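Local coordinates for predicted metal-dependent hydrolase of the TIM-barrel fold (Lactobacillus casei, PDB 2QPX), which binds two zinc ions in a TIM-barrel fold and is probably a hydrolase of the amidohydrolase type, its substrate being unknown, at residues Ala272-Leu275 and Ala276-Phe279; Gly296-Arg299 and Val300-Ala304; Trp355-Ala358 and Ile359-Thr363; Tyr231-Ala234 and Asp235-Met238; His264-Pro267 and Tyr268-Glu271. All coordinates share one frame; numbering follows the deposited sequence. Where two conformers were deposited one is given.

Interaction 1: Ala272-Leu275 and Ala276-Phe279; sequences AGYL and ASVF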
loop_
_atom_site.group_PDB
_atom_site.type_symbol
_atom_site.label_atom_id
_atom_site.label_comp_id
_atom_site.label_asym_id
_atom_site.label_seq_id
_atom_site.Cartn_x
_atom_site.Cartn_y
_atom_site.Cartn_z
ATOM N N ALA A 272 0.095 3.591 -10.243
ATOM C CA ALA A 272 0.608 3.955 -11.553
ATOM C C ALA A 272 0.327 2.866 -12.583
ATOM O O ALA A 272 -0.099 3.168 -13.667
ATOM C CB ALA A 272 2.131 4.228 -11.481
ATOM N N GLY A 273 0.542 1.601 -12.230
ATOM C CA GLY A 273 0.286 0.498 -13.146
ATOM C C GLY A 273 -1.184 0.343 -13.471
ATOM O O GLY A 273 -1.550 0.057 -14.619
ATOM N N TYR A 274 -2.033 0.518 -12.466
ATOM C CA TYR A 274 -3.479 0.602 -12.681
ATOM C C TYR A 274 -3.811 1.695 -13.700
ATOM O O TYR A 274 -4.540 1.446 -14.679
ATOM C CB TYR A 274 -4.235 0.803 -11.351
ATOM C CG TYR A 274 -5.637 1.292 -11.607
ATOM C CD1 TYR A 274 -6.596 0.445 -12.109
ATOM C CD2 TYR A 274 -5.940 2.647 -11.479
ATOM C CE1 TYR A 274 -7.855 0.942 -12.460
ATOM C CE2 TYR A 274 -7.184 3.140 -11.797
ATOM C CZ TYR A 274 -8.131 2.293 -12.279
ATOM O OH TYR A 274 -9.371 2.789 -12.621
ATOM N N LEU A 275 -3.289 2.904 -13.488
ATOM C CA LEU A 275 -3.555 3.993 -14.414
ATOM C C LEU A 275 -3.110 3.665 -15.854
ATOM O O LEU A 275 -3.823 3.951 -16.804
ATOM C CB LEU A 275 -2.944 5.304 -13.952
ATOM C CG LEU A 275 -3.535 5.889 -12.686
ATOM C CD1 LEU A 275 -2.576 6.985 -12.191
ATOM C CD2 LEU A 275 -4.947 6.443 -12.966
ATOM N N ALA A 276 -1.987 2.963 -15.991
ATOM C CA ALA A 276 -1.482 2.564 -17.288
ATOM C C ALA A 276 -2.456 1.606 -17.982
ATOM O O ALA A 276 -2.540 1.588 -19.183
ATOM C CB ALA A 276 -0.091 1.950 -17.165
ATOM N N SER A 277 -3.174 0.813 -17.206
ATOM C CA SER A 277 -4.132 -0.157 -17.715
ATOM C C SER A 277 -5.441 0.440 -18.202
ATOM O O SER A 277 -6.172 -0.241 -18.917
ATOM C CB SER A 277 -4.411 -1.255 -16.671
ATOM O OG SER A 277 -5.385 -0.894 -15.682
ATOM N N VAL A 278 -5.743 1.686 -17.823
ATOM C CA VAL A 278 -7.038 2.308 -18.188
ATOM C C VAL A 278 -6.923 3.635 -18.937
ATOM O O VAL A 278 -7.918 4.104 -19.456
ATOM C CB VAL A 278 -7.997 2.408 -16.978
ATOM C CG1 VAL A 278 -8.375 1.018 -16.407
ATOM C CG2 VAL A 278 -7.401 3.304 -15.867
ATOM N N PHE A 279 -5.743 4.253 -19.006
ATOM C CA PHE A 279 -5.538 5.447 -19.814
ATOM C C PHE A 279 -4.645 5.181 -21.008
ATOM O O PHE A 279 -3.634 4.514 -20.862
ATOM C CB PHE A 279 -4.914 6.607 -18.977
ATOM C CG PHE A 279 -5.896 7.258 -18.044
ATOM C CD1 PHE A 279 -6.740 8.253 -18.511
ATOM C CD2 PHE A 279 -6.018 6.842 -16.737
ATOM C CE1 PHE A 279 -7.701 8.820 -17.672
ATOM C CE2 PHE A 279 -6.944 7.425 -15.889
ATOM C CZ PHE A 279 -7.783 8.408 -16.362
#
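Ala-276 N donates to Ala-272 O (3.0 Å), an ordinary i to i+4 bond of helix 269-278, and its methyl lies near the carbonyl oxygens of Gly-273 and Ala-272. Ser-277 N continues the pattern to Gly-273 O and adds a weak bond to Tyr-274 O. The hydroxyl then turns back on its own helix: with chi1 at 83°, Ser-277 OG sits between the backbone N and the carbonyl carbon and donates in the carbonyl plane to a lone pair of Tyr-274 O (2.7 Å). Val-278 brings CG2 over one face of the Tyr-274 ring, a CH-pi contact 4.2 Å from the ring centroid; the phenol OH beyond it bonds to Gly-232 O of the second subunit. Leu-275 O accepts two hydrogen bonds, from Val-278 N (3.1 Å) and, nearly along the C=O axis, from Phe-279 N (2.9 Å). Phe-279 lies beside Leu-275, CE2 at 3.7 Å from Leu-275 CD2, with Leu-275 O at the ring edge. The helix links strands 260-264 and 282-285 in a beta-alpha-beta unit; Ala-272 and Ala-276 pack on strand 282-285, while Phe-279 lies against helix 247-253.

Interaction 2: Gly296-Arg299 and Val300-Ala304; sequences GASR and VFNEA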
loop_
_atom_site.group_PDB
_atom_site.type_symbol
_atom_site.label_atom_id
_atom_site.label_comp_id
_atom_site.label_asym_id
_atom_site.label_seq_id
_atom_site.Cartn_x
_atom_site.Cartn_y
_atom_site.Cartn_z
ATOM N N GLY A 296 14.183 -3.666 -2.579
ATOM C CA GLY A 296 12.768 -3.649 -2.961
ATOM C C GLY A 296 12.498 -3.734 -4.449
ATOM O O GLY A 296 11.359 -3.876 -4.846
ATOM N N ALA A 297 13.533 -3.666 -5.280
ATOM C CA ALA A 297 13.347 -3.575 -6.728
ATOM C C ALA A 297 12.517 -4.759 -7.302
ATOM O O ALA A 297 11.635 -4.544 -8.108
ATOM C CB ALA A 297 14.738 -3.455 -7.430
ATOM N N SER A 298 12.793 -5.997 -6.906
ATOM C CA SER A 298 12.043 -7.156 -7.419
ATOM C C SER A 298 10.556 -7.197 -7.004
ATOM O O SER A 298 9.656 -7.364 -7.848
ATOM C CB SER A 298 12.739 -8.446 -7.003
ATOM O OG SER A 298 12.012 -9.598 -7.385
ATOM N N ARG A 299 10.284 -7.033 -5.717
ATOM C CA ARG A 299 8.885 -7.031 -5.261
ATOM C C ARG A 299 8.128 -5.820 -5.764
ATOM O O ARG A 299 6.965 -5.937 -6.166
ATOM C CB ARG A 299 8.754 -7.188 -3.756
ATOM C CG ARG A 299 8.948 -6.007 -2.902
ATOM C CD ARG A 299 8.698 -6.353 -1.386
ATOM N NE ARG A 299 9.702 -7.325 -0.980
ATOM C CZ ARG A 299 10.895 -7.037 -0.499
ATOM N NH1 ARG A 299 11.265 -5.778 -0.236
ATOM N NH2 ARG A 299 11.721 -8.044 -0.229
ATOM N N VAL A 300 8.790 -4.662 -5.813
ATOM C CA VAL A 300 8.184 -3.458 -6.402
ATOM C C VAL A 300 7.898 -3.618 -7.883
ATOM O O VAL A 300 6.800 -3.277 -8.343
ATOM C CB VAL A 300 8.992 -2.169 -6.082
ATOM C CG1 VAL A 300 8.456 -0.972 -6.869
ATOM C CG2 VAL A 300 8.917 -1.905 -4.556
ATOM N N PHE A 301 8.823 -4.213 -8.646
ATOM C CA PHE A 301 8.544 -4.493 -10.031
ATOM C C PHE A 301 7.318 -5.391 -10.160
ATOM O O PHE A 301 6.397 -5.134 -10.961
ATOM C CB PHE A 301 9.757 -5.126 -10.724
ATOM C CG PHE A 301 9.514 -5.396 -12.166
ATOM C CD1 PHE A 301 9.739 -4.401 -13.112
ATOM C CD2 PHE A 301 8.989 -6.595 -12.580
ATOM C CE1 PHE A 301 9.432 -4.629 -14.446
ATOM C CE2 PHE A 301 8.669 -6.812 -13.904
ATOM C CZ PHE A 301 8.895 -5.854 -14.829
ATOM N N ASN A 302 7.300 -6.479 -9.387
ATOM C CA ASN A 302 6.203 -7.406 -9.485
ATOM C C ASN A 302 4.871 -6.730 -9.175
ATOM O O ASN A 302 3.875 -6.947 -9.859
ATOM C CB ASN A 302 6.393 -8.568 -8.517
ATOM C CG ASN A 302 7.560 -9.469 -8.860
ATOM O OD1 ASN A 302 8.046 -9.482 -9.995
ATOM N ND2 ASN A 302 8.010 -10.257 -7.857
ATOM N N GLU A 303 4.847 -5.947 -8.117
ATOM C CA GLU A 303 3.624 -5.251 -7.709
ATOM C C GLU A 303 3.173 -4.259 -8.797
ATOM O O GLU A 303 1.987 -4.175 -9.118
ATOM C CB GLU A 303 3.822 -4.512 -6.381
ATOM C CG GLU A 303 3.957 -5.400 -5.154
ATOM C CD GLU A 303 4.482 -4.659 -3.924
ATOM O OE1 GLU A 303 4.315 -3.419 -3.837
ATOM O OE2 GLU A 303 5.092 -5.329 -3.035
ATOM N N ALA A 304 4.155 -3.573 -9.374
ATOM C CA ALA A 304 3.944 -2.561 -10.412
ATOM C C ALA A 304 3.254 -3.099 -11.663
ATOM O O ALA A 304 2.514 -2.371 -12.313
ATOM C CB ALA A 304 5.298 -1.896 -10.788
HETATM O O HOH W 1 10.932 -9.558 -9.879
#
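Arg-299 and Glu-303 run side by side in the same direction along helix 297-304, one of the helices of the TIM-barrel fold, yet their charged ends do not meet. Arg-299 CG stands between its backbone N and carbonyl carbon (chi1 81°) and the chain bends again at chi3; the guanidinium and carboxylate planes are 40° apart and NE stays 5.4 Å from Glu-303 OE2. The touching is done by carbon instead, Arg-299 CG lying 3.9 Å from Glu-303 OE2. Both charged groups have partners beyond the helix: Arg-299 NH1 forms a salt bridge with Glu-306 of the third subunit; Glu-303 OE1 is hydrogen-bonded to His-269 of its own chain and forms a salt bridge with Arg-270 of the third subunit.

Asn-302 CG folds back over the preceding turn, 3.1 Å from Ser-298 O, and OD1 accepts from His-340 ND1. That oxygen also lies in plane at the edge of the Phe-301 ring, whose other neighbours include His-340, edge-to-face. A leucine in place of Asn-302 would probably leave His-340 ND1 without its acceptor. Val-300 is held on the buried side, its CG2 3.2 Å from Gly-296 O, the carbonyl that its own N reaches nearly straight on. In one of the two deposited conformers of Ser-298, and so with some doubt, a water stands 2.7 Å from Ser-298 OG and bridges to the asparagine one turn on, where it probably donates to Asn-302 OD1 (2.9 Å).

Interaction 3: Trp355-Ala358 and Ile359-Thr363; sequences WINA and ICWQT. With EDO (1,2-ethanediol), chain F.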
loop_
_atom_site.group_PDB
_atom_site.type_symbol
_atom_site.label_atom_id
_atom_site.label_comp_id
_atom_site.label_asym_id
_atom_site.label_seq_id
_atom_site.Cartn_x
_atom_site.Cartn_y
_atom_site.Cartn_z
ATOM N N TRP A 355 8.632 -8.616 -24.312
ATOM C CA TRP A 355 8.279 -7.710 -23.223
ATOM C C TRP A 355 9.508 -7.116 -22.544
ATOM O O TRP A 355 9.558 -5.892 -22.253
ATOM C CB TRP A 355 7.366 -8.425 -22.246
ATOM C CG TRP A 355 5.931 -8.560 -22.722
ATOM C CD1 TRP A 355 5.294 -7.774 -23.628
ATOM C CD2 TRP A 355 4.961 -9.464 -22.217
ATOM N NE1 TRP A 355 3.965 -8.138 -23.724
ATOM C CE2 TRP A 355 3.727 -9.156 -22.850
ATOM C CE3 TRP A 355 4.992 -10.480 -21.263
ATOM C CZ2 TRP A 355 2.567 -9.868 -22.606
ATOM C CZ3 TRP A 355 3.811 -11.196 -21.021
ATOM C CH2 TRP A 355 2.624 -10.855 -21.669
ATOM N N ILE A 356 10.535 -7.946 -22.325
ATOM C CA ILE A 356 11.798 -7.449 -21.750
ATOM C C ILE A 356 12.422 -6.362 -22.665
ATOM O O ILE A 356 12.857 -5.297 -22.187
ATOM C CB ILE A 356 12.763 -8.655 -21.454
ATOM C CG1 ILE A 356 12.257 -9.449 -20.258
ATOM C CG2 ILE A 356 14.232 -8.145 -21.294
ATOM C CD1 ILE A 356 12.851 -10.888 -20.123
ATOM N N ASN A 357 12.455 -6.612 -23.971
ATOM C CA ASN A 357 12.950 -5.640 -24.903
ATOM C C ASN A 357 12.141 -4.305 -24.839
ATOM O O ASN A 357 12.719 -3.226 -24.878
ATOM C CB ASN A 357 12.956 -6.185 -26.332
ATOM C CG ASN A 357 14.166 -7.031 -26.648
ATOM O OD1 ASN A 357 15.273 -6.727 -26.222
ATOM N ND2 ASN A 357 13.959 -8.073 -27.473
ATOM N N ALA A 358 10.815 -4.420 -24.778
ATOM C CA ALA A 358 9.917 -3.270 -24.687
ATOM C C ALA A 358 10.319 -2.409 -23.494
ATOM O O ALA A 358 10.533 -1.197 -23.598
ATOM C CB ALA A 358 8.462 -3.777 -24.565
ATOM N N ILE A 359 10.428 -3.066 -22.346
ATOM C CA ILE A 359 10.653 -2.365 -21.088
ATOM C C ILE A 359 12.038 -1.683 -21.038
ATOM O O ILE A 359 12.166 -0.531 -20.611
ATOM C CB ILE A 359 10.493 -3.323 -19.918
ATOM C CG1 ILE A 359 9.055 -3.895 -19.857
ATOM C CG2 ILE A 359 10.859 -2.668 -18.586
ATOM C CD1 ILE A 359 8.859 -5.113 -18.907
ATOM N N CYS A 360 13.076 -2.413 -21.488
ATOM C CA CYS A 360 14.433 -1.951 -21.352
ATOM C C CYS A 360 14.816 -0.809 -22.319
ATOM O O CYS A 360 15.609 0.072 -21.962
ATOM C CB CYS A 360 15.390 -3.154 -21.455
ATOM S SG CYS A 360 15.351 -4.192 -20.018
ATOM N N TRP A 361 14.293 -0.848 -23.540
ATOM C CA TRP A 361 14.689 0.113 -24.539
ATOM C C TRP A 361 13.648 0.441 -25.615
ATOM O O TRP A 361 13.617 1.552 -26.128
ATOM C CB TRP A 361 16.005 -0.326 -25.249
ATOM C CG TRP A 361 15.878 -1.635 -25.966
ATOM C CD1 TRP A 361 16.023 -2.874 -25.441
ATOM C CD2 TRP A 361 15.518 -1.814 -27.346
ATOM N NE1 TRP A 361 15.768 -3.835 -26.408
ATOM C CE2 TRP A 361 15.461 -3.202 -27.584
ATOM C CE3 TRP A 361 15.232 -0.930 -28.397
ATOM C CZ2 TRP A 361 15.107 -3.731 -28.825
ATOM C CZ3 TRP A 361 14.866 -1.465 -29.638
ATOM C CH2 TRP A 361 14.814 -2.842 -29.832
ATOM N N GLN A 362 12.859 -0.549 -26.024
ATOM C CA GLN A 362 12.100 -0.382 -27.237
ATOM C C GLN A 362 10.895 0.559 -27.093
ATOM O O GLN A 362 10.633 1.372 -27.983
ATOM C CB GLN A 362 11.684 -1.739 -27.795
ATOM C CG GLN A 362 11.027 -1.688 -29.146
ATOM C CD GLN A 362 10.410 -3.024 -29.528
ATOM O OE1 GLN A 362 9.714 -3.666 -28.724
ATOM N NE2 GLN A 362 10.625 -3.426 -30.755
ATOM N N THR A 363 10.188 0.465 -25.977
ATOM C CA THR A 363 9.079 1.406 -25.762
ATOM C C THR A 363 9.603 2.848 -25.694
ATOM O O THR A 363 9.068 3.741 -26.340
ATOM C CB THR A 363 8.264 1.028 -24.525
ATOM O OG1 THR A 363 7.771 -0.308 -24.673
ATOM C CG2 THR A 363 7.115 2.013 -24.299
HETATM C C1 EDO F . 7.295 -1.412 -28.784
HETATM O O1 EDO F . 7.135 -0.010 -29.033
HETATM C C2 EDO F . 7.356 -1.631 -27.284
HETATM O O2 EDO F . 6.168 -1.030 -26.692
#
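Trp-361 NE1 donates to Asn-357 OD1 (2.9 Å) in a fairly straight bond, 161° at the hydrogen. The acceptor lies close to the indole plane, at the ring edge, whereas the donor stands above the plane of the amide, which is turned 68° from the ring. The two side chains run alongside each other in the same direction. Over one face of the indole, toward its rim, lies the backbone oxygen Asn-357 O, 3.3 Å above the plane, and Gln-362 CB covers the same face.

Behind this pair is the backbone. Asn-357 O accepts from Trp-361 N (3.2 Å) and from Gln-362 N (2.9 Å), which approach from opposite faces of its carbonyl plane. Here helix 349-367 widens into a pi-type turn at 359-362, and the shift carries on, Thr-363 N reaching Ala-358 O. The phi of Trp-361 (-152°), far from the usual helical value, together with a CG placed between its backbone N and carbonyl carbon, swings the ring back over the preceding turn.

Further out, Ile-356 CG2 lies near Cys-360 SG on the side facing helices 6-11 and 323-342, and Ile-359 packs on strand 313-314. Beside Thr-363 a 1,2-ethanediol, probably from the crystallisation liquor, donates to Thr-363 OG1 (2.7 Å) and rests against Ala-358 CB. One asparagine thus serves the wide turn twice: its backbone oxygen binds two amides and its side-chain oxygen the indole N-H, which fixes how the tryptophan ring is turned.

Interaction 4: Tyr231-Ala234 and Asp235-Met238; sequences YGDA and DTDM. With EDO (1,2-ethanediol), chain N.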
loop_
_atom_site.group_PDB
_atom_site.type_symbol
_atom_site.label_atom_id
_atom_site.label_comp_id
_atom_site.label_asym_id
_atom_site.label_seq_id
_atom_site.Cartn_x
_atom_site.Cartn_y
_atom_site.Cartn_z
ATOM N N TYR A 231 8.290 9.104 -4.053
ATOM C CA TYR A 231 9.622 9.250 -3.405
ATOM C C TYR A 231 10.324 10.578 -3.669
ATOM O O TYR A 231 10.874 10.786 -4.712
ATOM C CB TYR A 231 10.486 8.027 -3.778
ATOM C CG TYR A 231 11.814 7.790 -3.041
ATOM C CD1 TYR A 231 12.209 8.542 -1.941
ATOM C CD2 TYR A 231 12.676 6.835 -3.514
ATOM C CE1 TYR A 231 13.417 8.308 -1.304
ATOM C CE2 TYR A 231 13.902 6.602 -2.908
ATOM C CZ TYR A 231 14.273 7.340 -1.808
ATOM O OH TYR A 231 15.487 7.119 -1.155
ATOM N N GLY A 232 10.304 11.454 -2.664
ATOM C CA GLY A 232 10.946 12.770 -2.735
ATOM C C GLY A 232 11.715 13.096 -1.467
ATOM O O GLY A 232 11.932 12.243 -0.621
ATOM N N ASP A 233 12.149 14.342 -1.340
ATOM C CA ASP A 233 12.844 14.785 -0.131
ATOM C C ASP A 233 11.895 15.191 1.017
ATOM O O ASP A 233 10.674 15.133 0.886
ATOM C CB ASP A 233 13.878 15.906 -0.456
ATOM C CG ASP A 233 13.245 17.216 -0.853
ATOM O OD1 ASP A 233 12.062 17.452 -0.558
ATOM O OD2 ASP A 233 13.970 18.034 -1.468
ATOM N N ALA A 234 12.459 15.583 2.160
ATOM C CA ALA A 234 11.663 15.889 3.372
ATOM C C ALA A 234 10.760 17.107 3.187
ATOM O O ALA A 234 9.800 17.290 3.937
ATOM C CB ALA A 234 12.600 16.094 4.605
ATOM N N ASP A 235 11.076 17.935 2.197
ATOM C CA ASP A 235 10.192 19.069 1.843
ATOM C C ASP A 235 9.108 18.731 0.814
ATOM O O ASP A 235 8.307 19.610 0.469
ATOM C CB ASP A 235 11.033 20.246 1.328
ATOM C CG ASP A 235 11.777 20.974 2.454
ATOM O OD1 ASP A 235 11.281 21.051 3.609
ATOM O OD2 ASP A 235 12.875 21.477 2.167
ATOM N N THR A 236 9.103 17.501 0.299
ATOM C CA THR A 236 8.054 17.022 -0.602
ATOM C C THR A 236 6.925 16.490 0.293
ATOM O O THR A 236 7.156 15.773 1.285
ATOM C CB THR A 236 8.557 15.905 -1.502
ATOM O OG1 THR A 236 9.661 16.371 -2.323
ATOM C CG2 THR A 236 7.443 15.371 -2.411
ATOM N N ASP A 237 5.691 16.811 -0.041
ATOM C CA ASP A 237 4.573 16.228 0.676
ATOM C C ASP A 237 4.169 14.946 -0.072
ATOM O O ASP A 237 3.445 15.014 -1.064
ATOM C CB ASP A 237 3.470 17.258 0.795
ATOM C CG ASP A 237 2.315 16.779 1.618
ATOM O OD1 ASP A 237 2.302 15.577 1.977
ATOM O OD2 ASP A 237 1.384 17.611 1.840
HETATM N N MSE A 238 4.668 13.789 0.410
HETATM C CA MSE A 238 4.479 12.510 -0.301
HETATM C C MSE A 238 2.988 12.156 -0.294
HETATM O O MSE A 238 2.527 11.374 -1.165
HETATM C CB MSE A 238 5.385 11.370 0.290
HETATM C CG MSE A 238 5.195 9.916 -0.309
HETATM SE SE MSE A 238 6.048 8.382 0.690
HETATM C CE MSE A 238 7.842 8.261 -0.121
HETATM C C1 EDO N . -1.280 17.035 3.451
HETATM O O1 EDO N . -1.346 16.644 2.084
HETATM C C2 EDO N . -0.695 15.893 4.271
HETATM O O2 EDO N . 0.582 16.232 4.815
#
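Asp-233 and Thr-236 meet at about a right angle, and this is where the loop is drawn tight. Thr-236 N donates to Asp-233 O (2.9 Å), from above the carbonyl plane. The aspartate turns its carboxylate back over the following residues, CG between the backbone N and the carbonyl carbon (chi1 70°), and OD1 receives the hydroxyl of Thr-236 at 3.2 Å from OG1. That oxygen is met from above the carboxylate plane, 57° out of it. Asp-235 N adds a weak bond to the same OD1 (3.0 Å). Gly-232 CA comes within 3.8 Å of Thr-236 OG1, where a CB pointing the same way would collide with the hydroxyl. In the conformer given, the methyl of Met-238, here selenomethionine, reaches Tyr-231, CE lying 3.9 Å from Tyr-231 CA. Phe-279 of the third subunit packs on Ala-234.

Asp-233 to Thr-236 form a type I beta turn in the loop that follows strand 225-229 of the barrel. The strand carries the zinc ligand His-228, and the nearest atoms of Gly-232 and a bound zinc ion are about 7 Å apart. An alanine at Asp-233 is likely to leave the Thr-236 hydroxyl and the Asp-235 amide without their shared acceptor, setting the threonine side chain free to turn.

The outer side, at Asp-235 and Asp-237, is looser. Asp-235 is exposed, its OD2 4.9 Å from Asp-233 OD1, and these like charges would probably repel weakly. Asp-237 points away from the turn; OD2 takes a bond from O1 of a 1,2-ethanediol (2.9 Å), while OD1 is held by Tyr-239 N.

Interaction 5: His264-Pro267 and Tyr268-Glu271; sequences HCYP and YHRE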
loop_
_atom_site.group_PDB
_atom_site.type_symbol
_atom_site.label_atom_id
_atom_site.label_comp_id
_atom_site.label_asym_id
_atom_site.label_seq_id
_atom_site.Cartn_x
_atom_site.Cartn_y
_atom_site.Cartn_z
ATOM N N HIS A 264 9.301 7.101 -11.140
ATOM C CA HIS A 264 9.601 6.609 -9.762
ATOM C C HIS A 264 8.461 5.871 -9.108
ATOM O O HIS A 264 8.582 4.676 -8.763
ATOM C CB HIS A 264 10.070 7.707 -8.782
ATOM C CG HIS A 264 10.814 8.796 -9.420
ATOM N ND1 HIS A 264 11.872 8.584 -10.279
ATOM C CD2 HIS A 264 10.684 10.134 -9.304
ATOM C CE1 HIS A 264 12.330 9.750 -10.703
ATOM N NE2 HIS A 264 11.633 10.711 -10.113
ATOM N N CYS A 265 7.358 6.592 -8.935
ATOM C CA CYS A 265 6.051 6.128 -8.484
ATOM C C CYS A 265 5.974 5.674 -7.062
ATOM O O CYS A 265 5.031 6.007 -6.363
ATOM C CB CYS A 265 5.510 5.065 -9.419
ATOM S SG CYS A 265 5.303 5.667 -11.107
ATOM N N TYR A 266 6.928 4.869 -6.648
ATOM C CA TYR A 266 6.954 4.318 -5.266
ATOM C C TYR A 266 6.654 5.378 -4.208
ATOM O O TYR A 266 7.280 6.459 -4.236
ATOM C CB TYR A 266 8.332 3.740 -5.026
ATOM C CG TYR A 266 8.564 3.091 -3.656
ATOM C CD1 TYR A 266 8.986 3.855 -2.572
ATOM C CD2 TYR A 266 8.356 1.747 -3.458
ATOM C CE1 TYR A 266 9.178 3.277 -1.320
ATOM C CE2 TYR A 266 8.584 1.143 -2.227
ATOM C CZ TYR A 266 8.996 1.916 -1.167
ATOM O OH TYR A 266 9.227 1.323 0.052
ATOM N N PRO A 267 5.770 5.083 -3.222
ATOM C CA PRO A 267 5.110 3.812 -2.927
ATOM C C PRO A 267 3.816 3.543 -3.679
ATOM O O PRO A 267 3.114 2.624 -3.319
ATOM C CB PRO A 267 4.858 3.921 -1.412
ATOM C CG PRO A 267 4.529 5.295 -1.279
ATOM C CD PRO A 267 5.503 6.056 -2.167
ATOM N N TYR A 268 3.549 4.358 -4.716
ATOM C CA TYR A 268 2.280 4.342 -5.458
ATOM C C TYR A 268 2.416 3.678 -6.825
ATOM O O TYR A 268 1.702 3.991 -7.776
ATOM C CB TYR A 268 1.778 5.755 -5.626
ATOM C CG TYR A 268 1.674 6.558 -4.359
ATOM C CD1 TYR A 268 0.721 6.277 -3.408
ATOM C CD2 TYR A 268 2.513 7.642 -4.154
ATOM C CE1 TYR A 268 0.611 7.031 -2.250
ATOM C CE2 TYR A 268 2.406 8.427 -2.977
ATOM C CZ TYR A 268 1.465 8.093 -2.037
ATOM O OH TYR A 268 1.349 8.846 -0.880
ATOM N N HIS A 269 3.327 2.723 -6.912
ATOM C CA HIS A 269 3.539 1.968 -8.143
ATOM C C HIS A 269 2.355 1.078 -8.554
ATOM O O HIS A 269 2.120 0.943 -9.757
ATOM C CB HIS A 269 4.863 1.204 -8.060
ATOM C CG HIS A 269 4.980 0.376 -6.834
ATOM N ND1 HIS A 269 5.238 0.921 -5.595
ATOM C CD2 HIS A 269 4.734 -0.949 -6.633
ATOM C CE1 HIS A 269 5.182 -0.048 -4.689
ATOM N NE2 HIS A 269 4.900 -1.197 -5.301
ATOM N N ARG A 270 1.572 0.534 -7.623
ATOM C CA ARG A 270 0.365 -0.204 -8.023
ATOM C C ARG A 270 -0.636 0.771 -8.651
ATOM O O ARG A 270 -1.337 0.457 -9.582
ATOM C CB ARG A 270 -0.291 -0.959 -6.857
ATOM C CG ARG A 270 0.380 -2.285 -6.490
ATOM C CD ARG A 270 -0.326 -3.021 -5.316
ATOM N NE ARG A 270 0.088 -4.444 -5.225
ATOM C CZ ARG A 270 0.110 -5.171 -4.110
ATOM N NH1 ARG A 270 -0.122 -4.620 -2.925
ATOM N NH2 ARG A 270 0.426 -6.451 -4.170
ATOM N N GLU A 271 -0.709 1.967 -8.109
ATOM C CA GLU A 271 -1.625 2.979 -8.625
ATOM C C GLU A 271 -1.202 3.375 -10.033
ATOM O O GLU A 271 -2.048 3.493 -10.928
ATOM C CB GLU A 271 -1.711 4.194 -7.673
ATOM C CG GLU A 271 -2.430 3.975 -6.345
ATOM C CD GLU A 271 -1.640 3.268 -5.270
ATOM O OE1 GLU A 271 -0.474 2.890 -5.445
ATOM O OE2 GLU A 271 -2.246 3.084 -4.181
HETATM O O HOH W 2 1.544 0.743 -4.649
#
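The first torsion of His-269 (chi1 52°) sets its ring between the backbone N and the carbonyl carbon, turned back toward the loop, while that of Tyr-266 (-179°) swings the phenol alongside it. The two rings lie nearly parallel, planes 6° apart, yet meet rim to rim with neither over the other's face: Tyr-266 CD2 is 3.8 Å from His-269 CE1. The polar ends go to other partners, Tyr-266 OH to Glu-306 of the third subunit and His-269 NE2 to Glu-303.

Pro-267, which follows a cis peptide bond, has its ring over the face of Tyr-268, CG standing 4.1 Å from the ring centroid in a CH-pi contact. Tyr-268 N donates to Cys-265 O (2.8 Å), closing the turn, and the phenol OH bonds to the carbonyl oxygen of Met-238. A water ties the turn to the helix start: it donates to Pro-267 O (2.8 Å) and to Glu-271 OE1, accepts from Arg-270 N, and lies over one face of the His-269 ring.

Tyr-268 occupies the N-cap position of helix 269-278. His-264, at the other end of the loop, is a zinc ligand, with ND1 bonded to Ser-287 OG. A metal-binding histidine at the C-terminal end of a strand, followed by a loop into the next helix, is the layout of the amidohydrolase TIM barrel.

Overall arrangement
Along the chain the order is interaction 4, 5, 1, 2 and 3. Interactions 5 and 1, centres about 11 Å apart, share helix 269-278 and touch where Ala-272 meets Cys-265. Interactions 4 and 5, centres about 14 Å apart, are joined by the backbone hydrogen bond from Tyr-231 N to Tyr-266 O; both loops follow strands bearing zinc ligands. Interaction 2, on helix 297-304, and interaction 5, centres about 10 Å apart, are linked by the hydrogen bond between Glu-303 and His-269. Interaction 3 lies across the chain's centre from interaction 4, centres about 30 Å apart, and meets interaction 2 through Ile-359 and Phe-301. Packing thus runs from the metal-site loops to helix 349-367, and all five contacts reach neighbouring subunits.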